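Local coordinates for protein aspartate aminotransferase, mitochondrial (Trypanosoma brucei brucei, PDB 4W5K) that probably transfers amino groups between L-aspartate and 2-oxoglutarate, working as a homodimer that uses pyridoxal 5'-phosphate as cofactor, at residues His204-Asp209 and Pro235-Ala240; Ala116-Ile121 and Gly170-Val175; Gly36-Asp41 and Lys311-Arg316; Met210-Phe215 and Phe243-Gly248. The protein carries 1 engineered substitution. One frame throughout, in Å; residues are numbered along the deposited sequence.

Interaction 1 of 4, residues His204-Asp209 and Pro235-Ala240; sequences HIPFVD and PNLIVA. With PLP (pyridoxal-5'-phosphate), chain C.
Three backbone hydrogen bonds join strands 205-209 and 238-240 as parallel neighbours in the large sheet of this fold type I PLP enzyme. Ile238 N donates to Pro206 O almost straight, at 176°. Val208 then uses both its polar backbone atoms: its N reaches Ile238 O at 2.8 Å, and its O takes Ala240 N nearly along the C=O axis.

The apolar contacts divide between the two faces. On the face of Phe207, Ile238 and Ala240, CG2 of Ile238 sits over the Phe207 ring in a CH-pi contact, 3.6 Å from the ring centroid, while Ala240 CB lies at the ring edge. Helix 99-110 packs on this side. On the other face, Leu237 CD1 touches Val208 CG2 at 3.7 Å and also meets the ring of Pro206.

At the C-terminal end of strand 205-209 the polar side chain is that of Asp209. A water donates to both Asp209 OD1 and Ala240 O, linking the carboxylate to the adjacent strand. With CG anti to the backbone N, Asp209 brings OD2 to 2.6 Å from PLP N1; His131 also hydrogen-bonds OD2. The short approach of OD2 to N1 is consistent with a protonated pyridine nitrogen, which would strengthen the cofactor as an electron sink.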
# COMPACT_ATOMS: atom_id res chain seq x y z
N HIS A 204 -13.55 -26.95 7.81
CA HIS A 204 -12.41 -26.04 7.81
C HIS A 204 -12.68 -24.84 6.89
O HIS A 204 -13.55 -24.88 6.01
CB HIS A 204 -11.11 -26.75 7.34
CG HIS A 204 -10.60 -27.78 8.30
ND1 HIS A 204 -10.78 -27.69 9.66
CD2 HIS A 204 -9.91 -28.92 8.09
CE1 HIS A 204 -10.23 -28.74 10.25
NE2 HIS A 204 -9.69 -29.50 9.31
N ILE A 205 -11.94 -23.77 7.11
CA ILE A 205 -12.06 -22.55 6.31
C ILE A 205 -10.82 -22.42 5.45
O ILE A 205 -9.73 -22.14 5.96
CB ILE A 205 -12.23 -21.29 7.21
CG1 ILE A 205 -13.47 -21.42 8.12
CG2 ILE A 205 -12.33 -20.04 6.36
CD1 ILE A 205 -13.22 -22.13 9.44
N PRO A 206 -10.94 -22.65 4.13
CA PRO A 206 -9.78 -22.59 3.24
C PRO A 206 -9.37 -21.16 2.93
O PRO A 206 -10.24 -20.35 2.59
CB PRO A 206 -10.26 -23.27 1.97
CG PRO A 206 -11.75 -23.09 1.99
CD PRO A 206 -12.15 -23.14 3.43
N PHE A 207 -8.07 -20.87 3.06
CA PHE A 207 -7.48 -19.56 2.71
C PHE A 207 -6.49 -19.86 1.59
O PHE A 207 -5.40 -20.39 1.82
CB PHE A 207 -6.79 -18.95 3.94
CG PHE A 207 -6.57 -17.45 3.88
CD1 PHE A 207 -6.17 -16.82 2.72
CD2 PHE A 207 -6.79 -16.69 5.04
CE1 PHE A 207 -5.97 -15.42 2.69
CE2 PHE A 207 -6.59 -15.28 5.04
CZ PHE A 207 -6.18 -14.65 3.86
N VAL A 208 -6.89 -19.55 0.37
CA VAL A 208 -6.08 -19.85 -0.84
C VAL A 208 -5.15 -18.70 -1.16
O VAL A 208 -5.60 -17.57 -1.37
CB VAL A 208 -6.98 -20.12 -2.03
CG1 VAL A 208 -6.11 -20.34 -3.32
CG2 VAL A 208 -7.82 -21.33 -1.77
N ASP A 209 -3.85 -18.96 -1.15
CA ASP A 209 -2.87 -18.00 -1.65
C ASP A 209 -2.63 -18.35 -3.12
O ASP A 209 -2.03 -19.38 -3.44
CB ASP A 209 -1.57 -18.06 -0.82
CG ASP A 209 -0.53 -17.03 -1.28
OD1 ASP A 209 -0.68 -16.46 -2.37
OD2 ASP A 209 0.46 -16.80 -0.54
N PRO A 235 -18.95 -22.93 3.15
CA PRO A 235 -19.66 -21.67 3.42
C PRO A 235 -18.79 -20.44 3.15
O PRO A 235 -19.26 -19.49 2.53
CB PRO A 235 -20.01 -21.77 4.91
CG PRO A 235 -20.04 -23.24 5.18
CD PRO A 235 -18.96 -23.83 4.31
N ASN A 236 -17.54 -20.46 3.60
CA ASN A 236 -16.63 -19.34 3.37
C ASN A 236 -15.29 -19.81 2.84
O ASN A 236 -14.64 -20.66 3.47
CB ASN A 236 -16.38 -18.55 4.67
CG ASN A 236 -17.66 -18.05 5.30
OD1 ASN A 236 -18.15 -18.62 6.27
ND2 ASN A 236 -18.20 -16.97 4.77
N LEU A 237 -14.89 -19.25 1.69
CA LEU A 237 -13.57 -19.40 1.11
C LEU A 237 -12.88 -18.03 0.99
O LEU A 237 -13.52 -17.06 0.60
CB LEU A 237 -13.67 -20.05 -0.28
CG LEU A 237 -12.51 -19.82 -1.26
CD1 LEU A 237 -11.31 -20.70 -0.87
CD2 LEU A 237 -12.95 -20.14 -2.70
N ILE A 238 -11.59 -17.95 1.32
CA ILE A 238 -10.82 -16.71 1.15
C ILE A 238 -9.79 -16.94 0.05
O ILE A 238 -9.17 -18.00 0.01
CB ILE A 238 -10.08 -16.30 2.44
CG1 ILE A 238 -11.05 -16.26 3.62
CG2 ILE A 238 -9.40 -14.91 2.28
CD1 ILE A 238 -10.80 -17.35 4.61
N VAL A 239 -9.62 -15.96 -0.83
CA VAL A 239 -8.60 -16.06 -1.87
C VAL A 239 -7.77 -14.77 -1.91
O VAL A 239 -8.34 -13.69 -2.04
CB VAL A 239 -9.20 -16.28 -3.27
CG1 VAL A 239 -8.07 -16.46 -4.31
CG2 VAL A 239 -10.11 -17.52 -3.29
N ALA A 240 -6.44 -14.90 -1.77
CA ALA A 240 -5.52 -13.78 -1.94
C ALA A 240 -4.91 -13.92 -3.32
O ALA A 240 -4.24 -14.92 -3.61
CB ALA A 240 -4.42 -13.80 -0.87
N1 PLP C . 2.37 -15.47 -1.69
C2 PLP C . 3.30 -16.22 -2.38
C2A PLP C . 3.19 -17.71 -2.32
C3 PLP C . 4.30 -15.59 -3.12
O3 PLP C . 5.25 -16.32 -3.80
C4 PLP C . 4.37 -14.21 -3.17
C4A PLP C . 5.31 -13.57 -4.15
O4A PLP C . 6.52 -13.54 -3.88
C5 PLP C . 3.43 -13.45 -2.47
C6 PLP C . 2.42 -14.09 -1.75
C5A PLP C . 3.49 -11.93 -2.48
O4P PLP C . 3.02 -11.42 -3.69
P PLP C . 2.85 -9.89 -3.93
O1P PLP C . 4.10 -9.30 -4.52
O2P PLP C . 2.50 -9.20 -2.63
O3P PLP C . 1.70 -9.79 -4.91
O HOH W 1 -1.29 -14.11 -3.76

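Interaction 2 of 4, residues Ala116-Ile121 and Gly170-Val175; sequences ANCNRI and GSVILV
Ile121 crosses obliquely over CG1 of Val172 with the end of its side chain, its CD1 3.7 Å from Val172 CG1, with CG1 of the isoleucine equally near that methyl. The two residues belong to adjacent parallel strands, 120-124 and 172-176, in the large mixed sheet of the fold type I aminotransferase, and the contact lies where these strands begin. Ile121 has CG1 anti to its backbone N (chi1 -179°) and is extended again at the next torsion, so CD1 runs on past Val172 and meets Leu174 CB at 4.1 Å. Val172 likewise has CG1 anti to its own N, where it meets Ile121, with CG2 on the side of Cys118, whose SG approaches it at 4.3 Å. Helix 129-137 packs against this apolar group, with Phe135 touching both Ile121 and Leu174.

Between segments 116-121 and 170-175 the backbone is linked by two waters, without a direct hydrogen bond. Cys118 is the centre of an inverse gamma turn in the loop leading into strand 120-124. Ahead of the strands one water donates to the carbonyl oxygens of both Ala116 and Gly170, tying the two loops together. Closer to the sheet a second water bridges the strand starts, accepting from Val172 N at 2.9 Å and donating to Arg120 O at 2.7 Å.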
# COMPACT_ATOMS: atom_id res chain seq x y z
N ALA A 116 -14.96 -18.46 14.04
CA ALA A 116 -14.95 -18.53 15.49
C ALA A 116 -13.55 -18.88 16.01
O ALA A 116 -12.82 -19.62 15.34
CB ALA A 116 -15.96 -19.57 15.98
N ASN A 117 -13.22 -18.38 17.19
CA ASN A 117 -12.04 -18.82 17.92
C ASN A 117 -10.81 -18.71 17.07
O ASN A 117 -10.01 -19.65 16.97
CB ASN A 117 -12.23 -20.29 18.39
CG ASN A 117 -11.23 -20.70 19.45
OD1 ASN A 117 -10.76 -19.88 20.24
ND2 ASN A 117 -10.93 -22.01 19.51
N CYS A 118 -10.66 -17.56 16.42
CA CYS A 118 -9.72 -17.43 15.31
C CYS A 118 -8.32 -17.03 15.75
O CYS A 118 -7.95 -15.86 15.59
CB CYS A 118 -10.25 -16.40 14.29
SG CYS A 118 -9.43 -16.63 12.68
N ASN A 119 -7.55 -17.97 16.28
CA ASN A 119 -6.21 -17.64 16.77
C ASN A 119 -5.08 -18.53 16.23
O ASN A 119 -3.93 -18.39 16.64
CB ASN A 119 -6.19 -17.67 18.29
CG ASN A 119 -6.72 -18.97 18.84
OD1 ASN A 119 -6.69 -20.00 18.17
ND2 ASN A 119 -7.23 -18.92 20.07
N ARG A 120 -5.41 -19.41 15.27
CA ARG A 120 -4.44 -20.33 14.68
C ARG A 120 -4.74 -20.48 13.18
O ARG A 120 -5.90 -20.36 12.76
CB ARG A 120 -4.51 -21.69 15.40
CG ARG A 120 -3.44 -22.64 14.96
CD ARG A 120 -3.67 -24.06 15.49
NE ARG A 120 -3.57 -24.17 16.94
CZ ARG A 120 -2.97 -25.18 17.56
NH1 ARG A 120 -2.40 -26.16 16.85
NH2 ARG A 120 -2.92 -25.23 18.88
N ILE A 121 -3.70 -20.66 12.36
CA ILE A 121 -3.89 -20.92 10.94
C ILE A 121 -2.86 -21.99 10.55
O ILE A 121 -1.72 -21.97 11.02
CB ILE A 121 -3.76 -19.65 10.07
CG1 ILE A 121 -4.00 -19.97 8.58
CG2 ILE A 121 -2.41 -18.98 10.29
CD1 ILE A 121 -4.13 -18.68 7.70
N GLY A 170 -13.23 -26.54 12.11
CA GLY A 170 -13.26 -25.10 11.96
C GLY A 170 -11.89 -24.46 11.99
O GLY A 170 -11.75 -23.30 12.37
N SER A 171 -10.87 -25.19 11.57
CA SER A 171 -9.55 -24.59 11.46
C SER A 171 -9.42 -23.81 10.15
O SER A 171 -10.00 -24.16 9.12
CB SER A 171 -8.45 -25.66 11.55
OG SER A 171 -8.41 -26.25 12.84
N VAL A 172 -8.65 -22.72 10.18
CA VAL A 172 -8.32 -22.02 8.95
C VAL A 172 -7.11 -22.74 8.29
O VAL A 172 -6.10 -22.99 8.95
CB VAL A 172 -8.01 -20.54 9.21
CG1 VAL A 172 -7.63 -19.82 7.92
CG2 VAL A 172 -9.23 -19.88 9.89
N ILE A 173 -7.23 -23.07 7.00
CA ILE A 173 -6.21 -23.87 6.33
C ILE A 173 -5.67 -23.10 5.14
O ILE A 173 -6.40 -22.87 4.18
CB ILE A 173 -6.76 -25.21 5.82
CG1 ILE A 173 -7.50 -25.98 6.93
CG2 ILE A 173 -5.64 -26.08 5.18
CD1 ILE A 173 -6.61 -26.50 8.07
N LEU A 174 -4.41 -22.69 5.25
CA LEU A 174 -3.71 -21.96 4.19
C LEU A 174 -3.16 -22.93 3.14
O LEU A 174 -2.42 -23.84 3.50
CB LEU A 174 -2.55 -21.16 4.79
CG LEU A 174 -1.72 -20.26 3.88
CD1 LEU A 174 -2.62 -19.16 3.32
CD2 LEU A 174 -0.60 -19.66 4.72
N VAL A 175 -3.51 -22.72 1.87
CA VAL A 175 -3.00 -23.58 0.79
C VAL A 175 -2.51 -22.72 -0.37
O VAL A 175 -3.10 -21.67 -0.64
CB VAL A 175 -4.06 -24.59 0.27
CG1 VAL A 175 -4.50 -25.58 1.37
CG2 VAL A 175 -5.27 -23.86 -0.36
O HOH W 2 -13.55 -21.83 13.83
O HOH W 3 -8.00 -22.04 12.89

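Interaction 3 of 4, residues Gly36-Asp41 and Lys311-Arg316; sequences GVYRDD and KQMSSR
One face of the Tyr38 ring carries Met313: its CG lies over the ring 3.9 Å from the centroid in a CH-pi contact, and SD follows at 4.3 Å, a Met-aromatic contact. The guanidinium of Arg316, its plane 55° from that of the ring, has Asp40 O over the centre of one face, while Tyr38 OH lies at its edge, where Arg316 NE donates to it at 3.1 Å.

Arg316 extends from helix 300-331 with CG anti to the backbone N, then bends at chi3 (82°), bringing the guanidinium to the backbone of loop 36-41. NH1 donates to Arg39 O at 2.8 Å, a bent bond with the donor above the carbonyl plane; NE adds a weak bond to the same oxygen. Arg316 NH2 and Asp41 OD1 are 4.1 Å apart, beyond a salt bridge. A water joins them, accepting from the first and donating to the second. Leu379 O also binds NH2, and Ser381 binds Asp41 OD2.

Arg39 points its CB away from the helix, and its NH2 makes a salt bridge to Asp61 of the second subunit. The charge of the Arg316 guanidinium is probably balanced by carbonyl dipoles together with the water-bridged Asp41 carboxylate, with no direct ion pair between the two segments.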
# COMPACT_ATOMS: atom_id res chain seq x y z
N GLY A 36 13.67 -13.26 -6.84
CA GLY A 36 12.28 -13.52 -6.55
C GLY A 36 11.34 -13.16 -7.68
O GLY A 36 10.12 -13.28 -7.53
N VAL A 37 11.89 -12.76 -8.83
CA VAL A 37 11.08 -12.26 -9.93
C VAL A 37 11.43 -12.94 -11.27
O VAL A 37 12.51 -13.53 -11.41
CB VAL A 37 11.23 -10.71 -10.10
CG1 VAL A 37 10.55 -9.98 -8.95
CG2 VAL A 37 12.68 -10.31 -10.18
N TYR A 38 10.52 -12.87 -12.23
CA TYR A 38 10.80 -13.46 -13.54
C TYR A 38 11.90 -12.70 -14.28
O TYR A 38 12.07 -11.48 -14.14
CB TYR A 38 9.52 -13.49 -14.41
CG TYR A 38 9.73 -14.18 -15.75
CD1 TYR A 38 9.83 -15.58 -15.83
CD2 TYR A 38 9.83 -13.45 -16.93
CE1 TYR A 38 10.04 -16.22 -17.05
CE2 TYR A 38 10.04 -14.09 -18.17
CZ TYR A 38 10.14 -15.47 -18.21
OH TYR A 38 10.36 -16.09 -19.43
N ARG A 39 12.64 -13.45 -15.10
CA ARG A 39 13.63 -12.91 -16.04
C ARG A 39 13.46 -13.64 -17.38
O ARG A 39 13.07 -14.80 -17.38
CB ARG A 39 15.06 -13.12 -15.53
CG ARG A 39 15.39 -12.33 -14.29
CD ARG A 39 15.56 -10.89 -14.67
NE ARG A 39 15.99 -10.02 -13.59
CZ ARG A 39 15.18 -9.23 -12.88
NH1 ARG A 39 13.88 -9.22 -13.11
NH2 ARG A 39 15.69 -8.43 -11.96
N ASP A 40 13.73 -12.96 -18.49
CA ASP A 40 13.70 -13.62 -19.81
C ASP A 40 14.99 -14.39 -20.01
O ASP A 40 15.83 -14.44 -19.11
CB ASP A 40 13.44 -12.60 -20.94
CG ASP A 40 14.55 -11.58 -21.11
OD1 ASP A 40 15.67 -11.75 -20.59
OD2 ASP A 40 14.28 -10.56 -21.79
N ASP A 41 15.16 -15.00 -21.19
CA ASP A 41 16.36 -15.78 -21.49
C ASP A 41 17.66 -14.98 -21.54
O ASP A 41 18.74 -15.57 -21.51
CB ASP A 41 16.18 -16.50 -22.83
CG ASP A 41 17.21 -17.59 -23.05
OD1 ASP A 41 17.26 -18.52 -22.22
OD2 ASP A 41 17.98 -17.48 -24.03
N LYS A 311 1.95 -18.04 -21.51
CA LYS A 311 2.49 -19.30 -21.97
C LYS A 311 3.98 -19.19 -22.29
O LYS A 311 4.73 -20.13 -22.05
CB LYS A 311 1.70 -19.82 -23.18
CG LYS A 311 0.34 -20.39 -22.78
CD LYS A 311 -0.41 -20.98 -23.97
CE LYS A 311 -1.88 -21.22 -23.64
NZ LYS A 311 -2.08 -22.17 -22.51
N GLN A 312 4.41 -18.05 -22.82
CA GLN A 312 5.84 -17.85 -23.06
C GLN A 312 6.64 -17.94 -21.76
O GLN A 312 7.67 -18.61 -21.72
CB GLN A 312 6.13 -16.51 -23.75
CG GLN A 312 5.63 -16.41 -25.17
CD GLN A 312 5.74 -15.01 -25.77
OE1 GLN A 312 5.82 -14.00 -25.05
NE2 GLN A 312 5.71 -14.94 -27.08
N MET A 313 6.17 -17.25 -20.71
CA MET A 313 6.85 -17.28 -19.41
C MET A 313 6.86 -18.70 -18.80
O MET A 313 7.91 -19.22 -18.40
CB MET A 313 6.21 -16.28 -18.43
CG MET A 313 6.50 -14.85 -18.82
SD MET A 313 5.80 -13.69 -17.58
CE MET A 313 4.05 -13.94 -17.87
N SER A 314 5.69 -19.33 -18.77
CA SER A 314 5.55 -20.64 -18.11
C SER A 314 6.34 -21.69 -18.89
O SER A 314 6.98 -22.55 -18.28
CB SER A 314 4.08 -21.05 -17.97
OG SER A 314 3.47 -21.28 -19.24
N SER A 315 6.33 -21.62 -20.22
CA SER A 315 7.08 -22.56 -21.05
C SER A 315 8.58 -22.41 -20.85
O SER A 315 9.33 -23.40 -20.87
CB SER A 315 6.73 -22.38 -22.53
OG SER A 315 5.43 -22.86 -22.81
N ARG A 316 9.04 -21.17 -20.68
CA ARG A 316 10.49 -20.98 -20.52
C ARG A 316 10.96 -21.58 -19.20
O ARG A 316 12.01 -22.23 -19.15
CB ARG A 316 10.92 -19.50 -20.56
CG ARG A 316 12.44 -19.36 -20.70
CD ARG A 316 12.95 -17.92 -20.58
NE ARG A 316 13.09 -17.48 -19.19
CZ ARG A 316 14.07 -17.87 -18.37
NH1 ARG A 316 14.12 -17.39 -17.14
NH2 ARG A 316 15.00 -18.74 -18.78
O HOH W 4 15.64 -20.35 -20.97

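Interaction 4 of 4, residues Met210-Phe215 and Phe243-Gly248; sequences MAYQGF and FSANFG. Engineered in segment 243-248: Ala245 (natural residue Lys). With PLP (pyridoxal-5'-phosphate), chain C.
Tyr212 OH and PLP O3 share a hydrogen bond of 2.6 Å, the cofactor oxygen lying near the plane of the tyrosine ring at its edge. Ala211 CB packs against the pyridine ring, 3.7 Å from PLP C2, and Ser244 OG lies within hydrogen-bonding distance of two phosphate oxygens, 3.0 Å from PLP O3P and slightly farther from O1P. Arg253 and Ser242 also bind the cofactor, as does Tyr62 of the second subunit.

In the next shell is Ala245, an engineered residue in place of the natural lysine. Its CB touches Tyr212 CD1 at 3.7 Å and also lies over one face of the Phe215 ring in a CH-pi contact, 4.2 Å from the centroid, so the one methyl touches both aromatic side chains.

Farther out, Asn246 links segment 243-248 to the backbone of 210-215. With CG in the crowded position between backbone N and carbonyl carbon (chi1 60°), its ND2 donates to Gln213 O at 3.0 Å, on a lone pair of that carbonyl. Two waters each receive a backbone N-H, from Ala245 or Asn246, and donate to Ala211 O. A third donates to Gln213 OE1 and accepts from Asn246 ND2. These loops follow parallel strands 205-210 and 238-242, the usual setting of the cofactor site in fold type I aminotransferases, where the natural lysine would, as in relatives, form the internal aldimine with PLP.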
# COMPACT_ATOMS: atom_id res chain seq x y z
N MET A 210 -3.18 -17.53 -4.01
CA MET A 210 -3.05 -17.76 -5.46
C MET A 210 -2.18 -16.66 -6.06
O MET A 210 -2.68 -15.64 -6.56
CB MET A 210 -4.42 -17.77 -6.16
CG MET A 210 -4.29 -18.17 -7.65
SD MET A 210 -5.86 -18.53 -8.45
CE MET A 210 -6.61 -16.91 -8.45
N ALA A 211 -0.87 -16.87 -5.99
CA ALA A 211 0.08 -15.84 -6.41
C ALA A 211 0.51 -16.01 -7.86
O ALA A 211 1.14 -15.11 -8.40
CB ALA A 211 1.34 -15.84 -5.48
N TYR A 212 0.19 -17.14 -8.50
CA TYR A 212 0.75 -17.45 -9.82
C TYR A 212 -0.26 -18.01 -10.81
O TYR A 212 0.10 -18.82 -11.63
CB TYR A 212 1.92 -18.45 -9.68
CG TYR A 212 3.01 -17.94 -8.76
CD1 TYR A 212 3.90 -16.98 -9.21
CD2 TYR A 212 3.13 -18.42 -7.45
CE1 TYR A 212 4.89 -16.48 -8.39
CE2 TYR A 212 4.12 -17.92 -6.60
CZ TYR A 212 5.00 -16.94 -7.09
OH TYR A 212 5.99 -16.43 -6.29
N GLN A 213 -1.50 -17.55 -10.76
CA GLN A 213 -2.50 -18.02 -11.74
C GLN A 213 -2.04 -17.73 -13.17
O GLN A 213 -1.73 -16.59 -13.50
CB GLN A 213 -3.86 -17.37 -11.51
CG GLN A 213 -4.96 -18.04 -12.36
CD GLN A 213 -6.25 -17.24 -12.42
OE1 GLN A 213 -6.36 -16.18 -11.81
NE2 GLN A 213 -7.24 -17.76 -13.17
N GLY A 214 -2.01 -18.76 -14.03
CA GLY A 214 -1.58 -18.56 -15.41
C GLY A 214 -0.08 -18.56 -15.57
O GLY A 214 0.45 -19.17 -16.51
N PHE A 215 0.63 -17.87 -14.68
CA PHE A 215 2.08 -17.91 -14.64
C PHE A 215 2.59 -19.34 -14.40
O PHE A 215 3.55 -19.80 -15.04
CB PHE A 215 2.61 -16.94 -13.54
CG PHE A 215 4.11 -16.85 -13.49
CD1 PHE A 215 4.85 -17.73 -12.71
CD2 PHE A 215 4.80 -15.91 -14.27
CE1 PHE A 215 6.24 -17.68 -12.67
CE2 PHE A 215 6.19 -15.85 -14.25
CZ PHE A 215 6.91 -16.72 -13.46
N PHE A 243 -1.25 -10.09 -8.79
CA PHE A 243 -0.99 -9.80 -10.18
C PHE A 243 0.47 -9.47 -10.45
O PHE A 243 0.83 -9.06 -11.56
CB PHE A 243 -1.92 -8.66 -10.65
CG PHE A 243 -3.36 -9.08 -10.62
CD1 PHE A 243 -3.81 -10.08 -11.47
CD2 PHE A 243 -4.24 -8.55 -9.70
CE1 PHE A 243 -5.14 -10.51 -11.42
CE2 PHE A 243 -5.58 -8.97 -9.66
CZ PHE A 243 -6.02 -9.95 -10.52
N SER A 244 1.31 -9.72 -9.45
CA SER A 244 2.73 -9.38 -9.57
C SER A 244 3.45 -10.21 -10.61
O SER A 244 4.06 -9.66 -11.53
CB SER A 244 3.43 -9.53 -8.21
OG SER A 244 2.94 -8.56 -7.29
N ALA A 245 3.37 -11.53 -10.49
CA ALA A 245 4.09 -12.34 -11.48
C ALA A 245 3.34 -12.46 -12.82
O ALA A 245 3.97 -12.40 -13.89
CB ALA A 245 4.36 -13.73 -10.90
N ASN A 246 2.03 -12.68 -12.78
CA ASN A 246 1.36 -13.01 -14.04
C ASN A 246 1.14 -11.81 -14.96
O ASN A 246 0.93 -11.98 -16.16
CB ASN A 246 0.03 -13.80 -13.81
CG ASN A 246 -1.00 -13.07 -12.98
OD1 ASN A 246 -0.82 -11.92 -12.62
ND2 ASN A 246 -2.09 -13.77 -12.68
N PHE A 247 1.26 -10.59 -14.41
CA PHE A 247 1.32 -9.40 -15.28
C PHE A 247 2.67 -8.70 -15.25
O PHE A 247 2.87 -7.67 -15.92
CB PHE A 247 0.22 -8.41 -14.90
CG PHE A 247 -1.16 -8.79 -15.38
CD1 PHE A 247 -2.00 -9.57 -14.57
CD2 PHE A 247 -1.62 -8.33 -16.61
CE1 PHE A 247 -3.29 -9.91 -14.99
CE2 PHE A 247 -2.91 -8.67 -17.06
CZ PHE A 247 -3.74 -9.46 -16.24
N GLY A 248 3.62 -9.25 -14.49
CA GLY A 248 4.92 -8.62 -14.36
C GLY A 248 4.83 -7.26 -13.65
O GLY A 248 5.65 -6.37 -13.90
N1 PLP C . 2.37 -15.47 -1.69
C2 PLP C . 3.30 -16.22 -2.38
C2A PLP C . 3.19 -17.71 -2.32
C3 PLP C . 4.30 -15.59 -3.12
O3 PLP C . 5.25 -16.32 -3.80
C4 PLP C . 4.37 -14.21 -3.17
C4A PLP C . 5.31 -13.57 -4.15
O4A PLP C . 6.52 -13.54 -3.88
C5 PLP C . 3.43 -13.45 -2.47
C6 PLP C . 2.42 -14.09 -1.75
C5A PLP C . 3.49 -11.93 -2.48
O4P PLP C . 3.02 -11.42 -3.69
P PLP C . 2.85 -9.89 -3.93
O1P PLP C . 4.10 -9.30 -4.52
O2P PLP C . 2.50 -9.20 -2.63
O3P PLP C . 1.70 -9.79 -4.91
O HOH W 5 2.95 -13.05 -7.67
O HOH W 6 0.71 -13.39 -10.39
O HOH W 7 -4.83 -14.18 -10.93

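Overall arrangement
Interactions 1 and 2 join neighbouring strands of one sheet, their centres 10 Å apart: Ile205 N probably bonds to Ser171 O, and Phe207 N to Ile173 O, each at 2.8 Å. Interaction 4 continues both strands of interaction 1 into the loops beyond, with Met210 N 2.8 Å from Ala240 O at the junction. PLP touches both, its ring nitrogen at interaction 1 and its O3 and phosphate at interaction 4. Interaction 3 packs against interaction 4, where Tyr38 CD1 lies 3.9 Å from Phe215 CZ; the Tyr38 side chain is about 11 Å from PLP. Interaction 2 lies farthest from interaction 3, about 34 Å between centres, across the chain's middle.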